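Local coordinates for protein BH2851 (Bacillus halodurans, PDB 2GFG) that is of uncertain function but, as a putative adenylate cyclase of the CYTH family, probably acts on phosphate-bearing substrates inside an antiparallel barrel, at residues G31-T43 / S52-F64. Sequence-based numbering, arbitrary orientation.
Sequences GDFKLQRNHYFET and SSALRIREKEAIF. With EDO (1,2-ethanediol), chain F.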
ATOM      1  N   GLY A  31      20.969  -2.365   1.795  1.00 51.19           N
ATOM      2  CA  GLY A  31      20.682  -2.794   0.420  1.00 50.44           C
ATOM      3  C   GLY A  31      19.398  -3.606   0.257  1.00 50.12           C
ATOM      4  O   GLY A  31      18.935  -3.820  -0.874  1.00 49.89           O
ATOM      5  N   ASP A  32      18.849  -4.099   1.373  1.00 49.44           N
ATOM      6  CA  ASP A  32      17.557  -4.828   1.353  1.00 49.21           C
ATOM      7  C   ASP A  32      16.373  -3.890   1.135  1.00 48.31           C
ATOM      8  O   ASP A  32      15.309  -4.322   0.690  1.00 48.51           O
ATOM      9  CB  ASP A  32      17.364  -5.616   2.653  1.00 49.91           C
ATOM     10  CG  ASP A  32      18.386  -6.736   2.817  1.00 51.27           C
ATOM     11  OD1 ASP A  32      18.718  -7.389   1.805  1.00 50.93           O
ATOM     12  OD2 ASP A  32      18.840  -6.973   3.960  1.00 54.00           O
ATOM     13  N   PHE A  33      16.550  -2.613   1.484  1.00 47.17           N
ATOM     14  CA  PHE A  33      15.516  -1.603   1.269  1.00 45.71           C
ATOM     15  C   PHE A  33      15.422  -1.215  -0.206  1.00 45.48           C
ATOM     16  O   PHE A  33      16.422  -0.815  -0.822  1.00 43.49           O
ATOM     17  CB  PHE A  33      15.778  -0.362   2.129  1.00 45.89           C
ATOM     18  CG  PHE A  33      15.345  -0.519   3.558  1.00 44.86           C
ATOM     19  CD1 PHE A  33      14.083  -0.101   3.963  1.00 45.29           C
ATOM     20  CD2 PHE A  33      16.184  -1.123   4.494  1.00 44.91           C
ATOM     21  CE1 PHE A  33      13.664  -0.257   5.299  1.00 41.98           C
ATOM     22  CE2 PHE A  33      15.771  -1.290   5.827  1.00 43.57           C
ATOM     23  CZ  PHE A  33      14.504  -0.856   6.221  1.00 43.91           C
ATOM     24  N   LYS A  34      14.220  -1.381  -0.777  1.00 45.66           N
ATOM     25  CA  LYS A  34      13.941  -0.999  -2.161  1.00 46.05           C
ATOM     26  C   LYS A  34      12.981   0.194  -2.172  1.00 45.07           C
ATOM     27  O   LYS A  34      12.065   0.266  -1.368  1.00 45.39           O
ATOM     28  CB  LYS A  34      13.319  -2.172  -2.933  1.00 47.41           C
ATOM     29  CG  LYS A  34      14.038  -3.535  -2.744  1.00 50.78           C
ATOM     30  CD  LYS A  34      15.504  -3.478  -3.148  1.00 53.20           C
ATOM     31  CE  LYS A  34      16.179  -4.843  -2.995  1.00 55.16           C
ATOM     32  NZ  LYS A  34      17.664  -4.767  -3.196  1.00 56.51           N
ATOM     33  N   LEU A  35      13.183   1.097  -3.120  1.00 45.25           N
ATOM     34  CA  LEU A  35      12.383   2.318  -3.223  1.00 45.77           C
ATOM     35  C   LEU A  35      11.239   2.131  -4.204  1.00 45.12           C
ATOM     36  O   LEU A  35      11.412   1.524  -5.259  1.00 44.39           O
ATOM     37  CB  LEU A  35      13.277   3.494  -3.664  1.00 46.99           C
ATOM     38  CG  LEU A  35      12.642   4.877  -3.858  1.00 48.69           C
ATOM     39  CD1 LEU A  35      11.811   5.320  -2.646  1.00 49.49           C
ATOM     40  CD2 LEU A  35      13.742   5.907  -4.160  1.00 50.82           C
ATOM     41  N   GLN A  36      10.044   2.587  -3.809  1.00 45.83           N
ATOM     42  CA  GLN A  36       8.873   2.574  -4.687  1.00 45.20           C
ATOM     43  C   GLN A  36       8.070   3.871  -4.540  1.00 45.64           C
ATOM     44  O   GLN A  36       8.107   4.525  -3.486  1.00 43.95           O
ATOM     45  CB  GLN A  36       7.985   1.368  -4.378  1.00 44.54           C
ATOM     46  CG  GLN A  36       7.317   1.418  -2.969  1.00 45.52           C
ATOM     47  CD  GLN A  36       6.808   0.067  -2.506  1.00 47.25           C
ATOM     48  OE1 GLN A  36       7.338  -0.974  -2.888  1.00 53.37           O
ATOM     49  NE2 GLN A  36       5.787   0.080  -1.670  1.00 49.49           N
ATOM     50  N   ARG A  37       7.362   4.239  -5.610  1.00 46.78           N
ATOM     51  CA  ARG A  37       6.523   5.434  -5.629  1.00 46.51           C
ATOM     52  C   ARG A  37       5.092   5.045  -5.888  1.00 46.31           C
ATOM     53  O   ARG A  37       4.796   4.383  -6.874  1.00 45.69           O
ATOM     54  CB  ARG A  37       6.980   6.384  -6.712  1.00 47.65           C
ATOM     55  CG  ARG A  37       8.276   7.054  -6.419  1.00 50.78           C
ATOM     56  CD  ARG A  37       8.474   8.279  -7.294  1.00 52.22           C
ATOM     57  NE  ARG A  37       9.578   9.110  -6.822  1.00 55.03           N
ATOM     58  CZ  ARG A  37       9.876  10.325  -7.303  1.00 56.75           C
ATOM     59  NH1 ARG A  37       9.152  10.868  -8.296  1.00 57.13           N
ATOM     60  NH2 ARG A  37      10.900  11.002  -6.793  1.00 58.49           N
ATOM     61  N   ASN A  38       4.201   5.482  -5.006  1.00 45.74           N
ATOM     62  CA  ASN A  38       2.790   5.211  -5.133  1.00 45.36           C
ATOM     63  C   ASN A  38       2.090   6.462  -5.591  1.00 45.19           C
ATOM     64  O   ASN A  38       2.114   7.475  -4.894  1.00 44.92           O
ATOM     65  CB  ASN A  38       2.227   4.754  -3.795  1.00 45.10           C
ATOM     66  CG  ASN A  38       2.937   3.551  -3.260  1.00 46.19           C
ATOM     67  OD1 ASN A  38       2.983   2.524  -3.900  1.00 42.63           O
ATOM     68  ND2 ASN A  38       3.537   3.688  -2.079  1.00 53.16           N
ATOM     69  N   HIS A  39       1.572   6.432  -6.821  1.00 43.09           N
ATOM     70  CA  HIS A  39       0.827   7.555  -7.377  1.00 42.33           C
ATOM     71  C   HIS A  39      -0.644   7.293  -7.170  1.00 43.19           C
ATOM     72  O   HIS A  39      -1.176   6.325  -7.696  1.00 41.98           O
ATOM     73  CB  HIS A  39       1.124   7.710  -8.860  1.00 42.47           C
ATOM     74  CG  HIS A  39       2.567   7.946  -9.165  1.00 43.59           C
ATOM     75  ND1 HIS A  39       3.119   9.209  -9.223  1.00 46.42           N
ATOM     76  CD2 HIS A  39       3.580   7.081  -9.419  1.00 45.17           C
ATOM     77  CE1 HIS A  39       4.406   9.111  -9.505  1.00 45.78           C
ATOM     78  NE2 HIS A  39       4.710   7.832  -9.632  1.00 43.73           N
ATOM     79  N   TYR A  40      -1.307   8.161  -6.404  1.00 43.85           N
ATOM     80  CA  TYR A  40      -2.708   7.931  -6.010  1.00 44.49           C
ATOM     81  C   TYR A  40      -3.698   8.631  -6.908  1.00 44.47           C
ATOM     82  O   TYR A  40      -3.465   9.747  -7.352  1.00 44.50           O
ATOM     83  CB  TYR A  40      -2.924   8.362  -4.567  1.00 46.00           C
ATOM     84  CG  TYR A  40      -2.024   7.648  -3.596  1.00 45.54           C
ATOM     85  CD1 TYR A  40      -1.956   6.245  -3.578  1.00 44.29           C
ATOM     86  CD2 TYR A  40      -1.255   8.357  -2.673  1.00 43.82           C
ATOM     87  CE1 TYR A  40      -1.123   5.572  -2.691  1.00 47.53           C
ATOM     88  CE2 TYR A  40      -0.420   7.691  -1.766  1.00 46.24           C
ATOM     89  CZ  TYR A  40      -0.356   6.294  -1.785  1.00 46.76           C
ATOM     90  OH  TYR A  40       0.468   5.626  -0.909  1.00 49.50           O
ATOM     91  N   PHE A  41      -4.819   7.952  -7.169  1.00 44.83           N
ATOM     92  CA  PHE A  41      -5.886   8.489  -7.988  1.00 45.64           C
ATOM     93  C   PHE A  41      -7.187   8.524  -7.204  1.00 46.62           C
ATOM     94  O   PHE A  41      -7.489   7.605  -6.437  1.00 47.75           O
ATOM     95  CB  PHE A  41      -6.057   7.655  -9.245  1.00 46.00           C
ATOM     96  CG  PHE A  41      -4.877   7.698 -10.151  1.00 45.04           C
ATOM     97  CD1 PHE A  41      -4.834   8.593 -11.220  1.00 46.95           C
ATOM     98  CD2 PHE A  41      -3.770   6.892  -9.911  1.00 47.64           C
ATOM     99  CE1 PHE A  41      -3.721   8.648 -12.063  1.00 48.06           C
ATOM    100  CE2 PHE A  41      -2.656   6.945 -10.748  1.00 49.62           C
ATOM    101  CZ  PHE A  41      -2.639   7.837 -11.826  1.00 48.39           C
ATOM    102  N   GLU A  42      -7.954   9.584  -7.406  1.00 46.48           N
ATOM    103  CA  GLU A  42      -9.198   9.774  -6.700  1.00 47.97           C
ATOM    104  C   GLU A  42     -10.002  10.889  -7.372  1.00 47.80           C
ATOM    105  O   GLU A  42      -9.439  11.716  -8.100  1.00 48.33           O
ATOM    106  CB  GLU A  42      -8.904  10.118  -5.208  1.00 48.84           C
ATOM    107  CG  GLU A  42     -10.123  10.318  -4.307  1.00 51.44           C
ATOM    108  CD  GLU A  42     -11.043   9.102  -4.241  1.00 50.85           C
ATOM    109  OE1 GLU A  42     -11.783   8.861  -5.217  1.00 50.00           O
ATOM    110  OE2 GLU A  42     -11.121   8.471  -3.158  1.00 48.71           O
ATOM    111  N   THR A  43     -11.323  10.852  -7.194  1.00 47.80           N
ATOM    112  CA  THR A  43     -12.213  11.922  -7.670  1.00 48.02           C
ATOM    113  C   THR A  43     -12.194  13.098  -6.696  1.00 48.97           C
ATOM    114  O   THR A  43     -11.740  12.962  -5.569  1.00 48.81           O
ATOM    115  CB  THR A  43     -13.687  11.417  -7.830  1.00 47.96           C
ATOM    116  OG1 THR A  43     -14.199  10.994  -6.561  1.00 46.65           O
ATOM    117  CG2 THR A  43     -13.755  10.248  -8.813  1.00 48.27           C
ATOM    118  N   SER A  52     -14.621   2.573   0.394  1.00 45.46           N
ATOM    119  CA  SER A  52     -13.517   1.909   1.116  1.00 44.27           C
ATOM    120  C   SER A  52     -12.472   1.285   0.167  1.00 44.64           C
ATOM    121  O   SER A  52     -11.848   0.256   0.486  1.00 42.59           O
ATOM    122  CB  SER A  52     -14.073   0.865   2.087  1.00 44.28           C
ATOM    123  OG  SER A  52     -14.975   1.469   3.009  1.00 43.05           O
ATOM    124  N   SER A  53     -12.236   1.962  -0.958  1.00 44.76           N
ATOM    125  CA  SER A  53     -11.320   1.474  -1.979  1.00 44.27           C
ATOM    126  C   SER A  53     -10.186   2.447  -2.208  1.00 44.11           C
ATOM    127  O   SER A  53     -10.274   3.634  -1.833  1.00 44.19           O
ATOM    128  CB  SER A  53     -12.067   1.237  -3.287  1.00 44.38           C
ATOM    129  OG  SER A  53     -13.007   0.188  -3.145  1.00 42.45           O
ATOM    130  N   ALA A  54      -9.117   1.943  -2.832  1.00 42.98           N
ATOM    131  CA  ALA A  54      -7.937   2.736  -3.128  1.00 42.83           C
ATOM    132  C   ALA A  54      -7.362   2.338  -4.482  1.00 42.67           C
ATOM    133  O   ALA A  54      -7.191   1.131  -4.773  1.00 42.86           O
ATOM    134  CB  ALA A  54      -6.887   2.558  -2.034  1.00 42.68           C
ATOM    135  N   LEU A  55      -7.052   3.349  -5.302  1.00 40.17           N
ATOM    136  CA  LEU A  55      -6.511   3.150  -6.639  1.00 40.91           C
ATOM    137  C   LEU A  55      -5.156   3.833  -6.731  1.00 41.32           C
ATOM    138  O   LEU A  55      -5.033   5.024  -6.422  1.00 42.07           O
ATOM    139  CB  LEU A  55      -7.465   3.738  -7.681  1.00 40.50           C
ATOM    140  CG  LEU A  55      -7.156   3.504  -9.166  1.00 42.29           C
ATOM    141  CD1 LEU A  55      -7.341   2.073  -9.535  1.00 42.77           C
ATOM    142  CD2 LEU A  55      -8.050   4.387 -10.032  1.00 42.09           C
ATOM    143  N   ARG A  56      -4.140   3.082  -7.146  1.00 41.91           N
ATOM    144  CA  ARG A  56      -2.793   3.634  -7.330  1.00 43.40           C
ATOM    145  C   ARG A  56      -2.109   3.065  -8.553  1.00 43.61           C
ATOM    146  O   ARG A  56      -2.516   2.019  -9.083  1.00 42.69           O
ATOM    147  CB  ARG A  56      -1.914   3.349  -6.095  1.00 43.15           C
ATOM    148  CG  ARG A  56      -1.642   1.847  -5.847  1.00 43.66           C
ATOM    149  CD  ARG A  56      -0.490   1.615  -4.889  1.00 45.90           C
ATOM    150  NE  ARG A  56      -0.117   0.184  -4.851  1.00 47.25           N
ATOM    151  CZ  ARG A  56      -0.292  -0.650  -3.806  1.00 47.93           C
ATOM    152  NH1 ARG A  56      -0.705  -0.201  -2.613  1.00 48.54           N
ATOM    153  NH2 ARG A  56       0.051  -1.933  -3.933  1.00 46.79           N
ATOM    154  N   ILE A  57      -1.101   3.791  -9.026  1.00 42.93           N
ATOM    155  CA  ILE A  57      -0.099   3.245  -9.933  1.00 43.71           C
ATOM    156  C   ILE A  57       1.241   3.229  -9.179  1.00 43.05           C
ATOM    157  O   ILE A  57       1.697   4.267  -8.713  1.00 43.31           O
ATOM    158  CB  ILE A  57       0.034   4.085 -11.228  1.00 43.28           C
ATOM    159  CG1 ILE A  57      -1.221   3.923 -12.088  1.00 40.97           C
ATOM    160  CG2 ILE A  57       1.291   3.664 -12.025  1.00 45.08           C
ATOM    161  CD1 ILE A  57      -1.292   4.879 -13.277  1.00 43.56           C
ATOM    162  N   ARG A  58       1.820   2.037  -9.012  1.00 43.96           N
ATOM    163  CA  ARG A  58       3.111   1.884  -8.326  1.00 44.98           C
ATOM    164  C   ARG A  58       4.248   1.837  -9.318  1.00 44.63           C
ATOM    165  O   ARG A  58       4.170   1.146 -10.321  1.00 43.83           O
ATOM    166  CB  ARG A  58       3.134   0.613  -7.478  1.00 45.77           C
ATOM    167  CG  ARG A  58       4.496   0.369  -6.739  1.00 47.63           C
ATOM    168  CD  ARG A  58       4.386  -0.713  -5.691  1.00 48.93           C
ATOM    169  NE  ARG A  58       3.615  -0.266  -4.534  1.00 51.20           N
ATOM    170  CZ  ARG A  58       3.404  -0.990  -3.431  1.00 52.44           C
ATOM    171  NH1 ARG A  58       3.886  -2.224  -3.321  1.00 50.16           N
ATOM    172  NH2 ARG A  58       2.694  -0.468  -2.430  1.00 52.86           N
ATOM    173  N   GLU A  59       5.337   2.527  -8.984  1.00 44.02           N
ATOM    174  CA  GLU A  59       6.559   2.513  -9.774  1.00 44.16           C
ATOM    175  C   GLU A  59       7.688   1.933  -8.908  1.00 44.01           C
ATOM    176  O   GLU A  59       7.951   2.430  -7.827  1.00 44.25           O
ATOM    177  CB  GLU A  59       6.897   3.925 -10.203  1.00 44.92           C
ATOM    178  CG  GLU A  59       8.040   4.049 -11.180  1.00 45.98           C
ATOM    179  CD  GLU A  59       8.366   5.527 -11.515  1.00 50.69           C
ATOM    180  OE1 GLU A  59       7.598   6.434 -11.084  1.00 54.83           O
ATOM    181  OE2 GLU A  59       9.403   5.773 -12.164  1.00 50.90           O
ATOM    182  N   LYS A  60       8.313   0.858  -9.377  1.00 44.84           N
ATOM    183  CA  LYS A  60       9.382   0.191  -8.615  1.00 44.87           C
ATOM    184  C   LYS A  60      10.356  -0.508  -9.550  1.00 45.94           C
ATOM    185  O   LYS A  60       9.985  -1.471 -10.243  1.00 45.59           O
ATOM    186  CB  LYS A  60       8.785  -0.817  -7.628  1.00 45.55           C
ATOM    187  CG  LYS A  60       9.807  -1.415  -6.633  1.00 48.00           C
ATOM    188  CD  LYS A  60       9.204  -2.549  -5.809  1.00 51.86           C
ATOM    189  CE  LYS A  60       9.113  -3.855  -6.618  1.00 56.86           C
ATOM    190  NZ  LYS A  60       8.575  -5.005  -5.797  1.00 58.79           N
ATOM    191  N   GLU A  61      11.608  -0.031  -9.555  1.00 46.86           N
ATOM    192  CA  GLU A  61      12.684  -0.597 -10.397  1.00 48.54           C
ATOM    193  C   GLU A  61      12.275  -0.670 -11.874  1.00 48.98           C
ATOM    194  O   GLU A  61      12.375  -1.726 -12.510  1.00 49.75           O
ATOM    195  CB  GLU A  61      13.105  -1.980  -9.873  1.00 49.08           C
ATOM    196  CG  GLU A  61      13.586  -1.958  -8.423  1.00 52.93           C
ATOM    197  CD  GLU A  61      14.100  -3.311  -7.939  1.00 57.41           C
ATOM    198  OE1 GLU A  61      13.761  -4.350  -8.563  1.00 60.86           O
ATOM    199  OE2 GLU A  61      14.826  -3.334  -6.916  1.00 60.13           O
ATOM    200  N   ALA A  62      11.766   0.459 -12.393  1.00 48.22           N
ATOM    201  CA  ALA A  62      11.345   0.579 -13.814  1.00 47.64           C
ATOM    202  C   ALA A  62      10.118  -0.311 -14.201  1.00 46.57           C
ATOM    203  O   ALA A  62       9.836  -0.500 -15.387  1.00 47.49           O
ATOM    204  CB  ALA A  62      12.539   0.297 -14.760  1.00 46.87           C
ATOM    205  N   ILE A  63       9.392  -0.814 -13.199  1.00 46.05           N
ATOM    206  CA  ILE A  63       8.158  -1.571 -13.436  1.00 44.15           C
ATOM    207  C   ILE A  63       6.970  -0.816 -12.838  1.00 42.28           C
ATOM    208  O   ILE A  63       6.988  -0.443 -11.654  1.00 40.08           O
ATOM    209  CB  ILE A  63       8.240  -2.997 -12.849  1.00 45.43           C
ATOM    210  CG1 ILE A  63       9.255  -3.823 -13.639  1.00 47.82           C
ATOM    211  CG2 ILE A  63       6.830  -3.696 -12.869  1.00 46.31           C
ATOM    212  CD1 ILE A  63       9.644  -5.103 -12.988  1.00 49.80           C
ATOM    213  N   PHE A  64       5.939  -0.609 -13.666  1.00 41.21           N
ATOM    214  CA  PHE A  64       4.713   0.076 -13.259  1.00 41.11           C
ATOM    215  C   PHE A  64       3.591  -0.918 -13.078  1.00 41.04           C
ATOM    216  O   PHE A  64       3.397  -1.803 -13.922  1.00 40.75           O
ATOM    217  CB  PHE A  64       4.319   1.107 -14.301  1.00 41.73           C
ATOM    218  CG  PHE A  64       5.311   2.202 -14.458  1.00 41.77           C
ATOM    219  CD1 PHE A  64       6.430   2.033 -15.261  1.00 41.81           C
ATOM    220  CD2 PHE A  64       5.163   3.406 -13.754  1.00 43.10           C
ATOM    221  CE1 PHE A  64       7.376   3.048 -15.385  1.00 42.86           C
ATOM    222  CE2 PHE A  64       6.088   4.430 -13.896  1.00 43.90           C
ATOM    223  CZ  PHE A  64       7.199   4.251 -14.697  1.00 40.81           C
TER
HETATM  224  C1  EDO F 501       5.088  -4.201  -6.365  1.00 75.95           C
HETATM  225  O1  EDO F 501       5.777  -4.285  -5.112  1.00 75.64           O
HETATM  226  C2  EDO F 501       3.587  -4.430  -6.155  1.00 75.57           C
HETATM  227  O2  EDO F 501       2.917  -4.528  -7.422  1.00 76.03           O
HETATM  228  O   HOH W   1      12.740   1.993  -7.546  1.00 45.83           O
HETATM  229  O   HOH W   2      -0.201   2.709  -1.174  1.00 35.79           O
HETATM  230  O   HOH W   3      -7.271   6.034  -4.348  1.00 41.47           O
HETATM  231  O   HOH W   4      -9.061   6.427  -1.905  1.00 43.71           O
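In the antiparallel barrel of this CYTH-family protein, strands 34-42 and 54-60 are direct neighbours, and R37 pairs with E59, and H39 with I57, through reciprocal backbone hydrogen bonds. Alternation along such a pair sends successive side chains to opposite faces of the sheet, one here polar and the other mixed. On the polar face N38 and R58 run side by side: NE of R58 gives OD1 of N38 a hydrogen bond of 2.9 Å, lying in the amide's carbonyl plane. R58 reaches it because its chain, extended at first, bends at chi3 (-72°). NE2 of Q36 lies over the centre of one face of its guanidinium, 3.1 Å above the plane, and NH2 of R56 lies over the opposite face, offset toward the rim. Such gathered arginines are consistent with the basic, anion-binding tunnel of CYTH proteins; a 1,2-ethanediol, probably from the crystallisation liquor, accepts at O1 a 3.0 Å hydrogen bond from NZ of K60 and a weak one from NH1 of R58. OH of Y40, whose ring meets F186 edge-to-face, and NH1 of R56 share a water. On the other face, which also carries H39 and L55, CE2 of F41 lies 3.5 Å from CD1 of I57, packed against helix 85-94, where L92 touches F41 and A91 touches I57.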